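Local coordinates for protein mannose recognizing lectin (Marasmius oreades, PDB 4TKC) that binds mannose and probably serves as a carbohydrate-recognising lectin of the bulb-type family, at residues G99-Y104 / W112-A117. Sequence-based numbering, arbitrary orientation.
With MAN (alpha-D-mannopyranose), chain D.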
# COMPACT_ATOMS: atom_id res chain seq x y z
N GLY A 99 -10.10 -14.82 13.56
CA GLY A 99 -11.17 -14.09 12.93
C GLY A 99 -11.19 -12.62 13.31
O GLY A 99 -11.94 -11.81 12.74
N ASN A 100 -10.44 -12.31 14.35
CA ASN A 100 -10.40 -10.96 14.86
C ASN A 100 -9.45 -10.11 13.99
O ASN A 100 -8.38 -10.61 13.59
CB ASN A 100 -9.90 -10.93 16.31
CG ASN A 100 -10.66 -9.95 17.18
OD1 ASN A 100 -11.53 -9.21 16.71
ND2 ASN A 100 -10.32 -9.93 18.47
N LEU A 101 -9.84 -8.86 13.79
CA LEU A 101 -8.98 -7.88 13.06
C LEU A 101 -8.65 -6.87 14.16
O LEU A 101 -9.55 -6.25 14.76
CB LEU A 101 -9.77 -7.27 11.93
CG LEU A 101 -8.96 -6.23 11.11
CD1 LEU A 101 -7.93 -6.89 10.22
CD2 LEU A 101 -9.93 -5.38 10.31
N VAL A 102 -7.35 -6.65 14.39
CA VAL A 102 -6.87 -5.96 15.54
C VAL A 102 -5.83 -4.88 15.17
O VAL A 102 -4.88 -5.16 14.44
CB VAL A 102 -6.22 -6.95 16.57
CG1 VAL A 102 -5.92 -6.25 17.88
CG2 VAL A 102 -7.11 -8.17 16.84
N VAL A 103 -6.01 -3.68 15.75
CA VAL A 103 -4.93 -2.65 15.75
C VAL A 103 -4.15 -2.83 17.04
O VAL A 103 -4.71 -2.69 18.15
CB VAL A 103 -5.45 -1.20 15.68
CG1 VAL A 103 -4.26 -0.25 15.75
CG2 VAL A 103 -6.26 -0.96 14.40
N TYR A 104 -2.91 -3.26 16.90
CA TYR A 104 -1.97 -3.39 17.98
C TYR A 104 -1.03 -2.19 18.06
O TYR A 104 -0.46 -1.75 17.03
CB TYR A 104 -1.12 -4.65 17.79
CG TYR A 104 -1.83 -5.96 18.10
CD1 TYR A 104 -2.12 -6.35 19.42
CD2 TYR A 104 -2.25 -6.78 17.09
CE1 TYR A 104 -2.78 -7.52 19.68
CE2 TYR A 104 -2.87 -7.98 17.35
CZ TYR A 104 -3.16 -8.33 18.65
OH TYR A 104 -3.83 -9.51 18.94
N TRP A 112 -7.75 -1.56 19.41
CA TRP A 112 -8.99 -1.60 18.65
C TRP A 112 -9.13 -3.00 18.04
O TRP A 112 -8.15 -3.68 17.72
CB TRP A 112 -9.02 -0.53 17.55
CG TRP A 112 -10.28 -0.49 16.74
CD1 TRP A 112 -11.34 0.34 16.93
CD2 TRP A 112 -10.61 -1.29 15.58
NE1 TRP A 112 -12.31 0.09 16.01
CE2 TRP A 112 -11.89 -0.89 15.15
CE3 TRP A 112 -9.97 -2.33 14.91
CZ2 TRP A 112 -12.52 -1.47 14.05
CZ3 TRP A 112 -10.60 -2.91 13.84
CH2 TRP A 112 -11.85 -2.46 13.40
N HIS A 113 -10.36 -3.48 17.99
CA HIS A 113 -10.61 -4.73 17.33
C HIS A 113 -12.03 -4.80 16.80
O HIS A 113 -12.96 -4.08 17.26
CB HIS A 113 -10.24 -5.91 18.25
CG HIS A 113 -11.21 -6.19 19.35
ND1 HIS A 113 -11.61 -5.23 20.27
CD2 HIS A 113 -11.84 -7.33 19.72
CE1 HIS A 113 -12.45 -5.78 21.13
NE2 HIS A 113 -12.65 -7.04 20.79
N THR A 114 -12.22 -5.72 15.86
CA THR A 114 -13.54 -5.96 15.31
C THR A 114 -14.45 -6.73 16.28
O THR A 114 -15.66 -6.80 16.05
CB THR A 114 -13.48 -6.69 13.93
OG1 THR A 114 -12.64 -7.83 14.01
CG2 THR A 114 -12.99 -5.73 12.82
N ASN A 115 -13.85 -7.44 17.24
CA ASN A 115 -14.59 -8.33 18.15
C ASN A 115 -15.26 -9.39 17.30
O ASN A 115 -16.42 -9.73 17.58
CB ASN A 115 -15.63 -7.59 19.03
CG ASN A 115 -16.28 -8.52 20.06
OD1 ASN A 115 -15.58 -9.36 20.61
ND2 ASN A 115 -17.63 -8.43 20.28
N THR A 116 -14.46 -10.13 16.55
CA THR A 116 -14.94 -11.17 15.66
C THR A 116 -14.00 -12.38 15.72
O THR A 116 -13.80 -13.10 14.71
CB THR A 116 -15.08 -10.66 14.20
OG1 THR A 116 -13.80 -10.22 13.72
CG2 THR A 116 -16.07 -9.51 14.07
N ALA A 117 -13.52 -12.67 16.95
CA ALA A 117 -12.69 -13.86 17.24
C ALA A 117 -13.60 -15.11 17.37
O ALA A 117 -13.82 -15.67 18.47
CB ALA A 117 -11.84 -13.65 18.49
C1 MAN D . -8.95 -11.75 21.46
C2 MAN D . -7.90 -12.26 20.48
C3 MAN D . -6.60 -11.50 20.72
C4 MAN D . -6.85 -9.98 20.60
C5 MAN D . -7.95 -9.56 21.58
C6 MAN D . -8.34 -8.12 21.39
O1 MAN D . -8.60 -12.11 22.78
O2 MAN D . -8.40 -12.08 19.18
O3 MAN D . -5.66 -11.90 19.75
O4 MAN D . -5.64 -9.29 20.88
O5 MAN D . -9.12 -10.36 21.40
O6 MAN D . -9.22 -7.71 22.41
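Leu101 and Thr114 are joined by two hydrogen bonds where the hairpin of strands 101-105 and 109-113 opens into loop. Thr114 N gives its hydrogen to Leu101 O at 2.9 Å, and Leu101 N gives its own to the hydroxyl, Thr114 OG1, at 3.0 Å. That hydroxyl sits between its own backbone N and carbonyl carbon (chi1 50°), which turns it to the facing strand. It donates in turn to Thr116 OG1, and Thr116 OG1 donates to Gly99 O at 2.6 Å. The result is a relay from amide to hydroxyl to hydroxyl to carbonyl. Further along the hairpin, Val103 N bonds to Trp112 O; the return bond, Trp112 N to Val103 O, is weak. Val102 and His113 form the neighbouring non-hydrogen-bonded pair.

The amide of Asn100 faces two ways. Its OD1 accepts a nearly straight bond from Thr116 N (168°), with the donor well above the amide plane. Asn100 ND2 donates to mannose O2 at 3.0 Å. The bond to OD1 helps set which way the amide is turned, with ND2 toward the sugar.

The amide lies at the edge of the His113 ring, the two planes 76° apart. O6 of the mannose stands over one face of that ring, 3.7 Å above its plane. Tyr104 OH is hydrogen-bonded to mannose O4 at 2.7 Å, and Val102 CG1 packs over one face of the tyrosine ring.

Apolar contact falls on the other side of the sheet, where Val103 CG2 meets Trp112 CE3 at 4.0 Å. Thr114 CG2 rests on Leu101 CB, and both residues also touch Leu42.

Gln96 and Asp98 supply further bonds to the sugar. Gln96, Asp98, Asn100, Val102 and Tyr104 follow the QxDxNxVxY mannose-binding motif of bulb-type lectins; it runs from the loop after strand 92-95 into strand 101-105, and His113 of the next strand flanks the sugar.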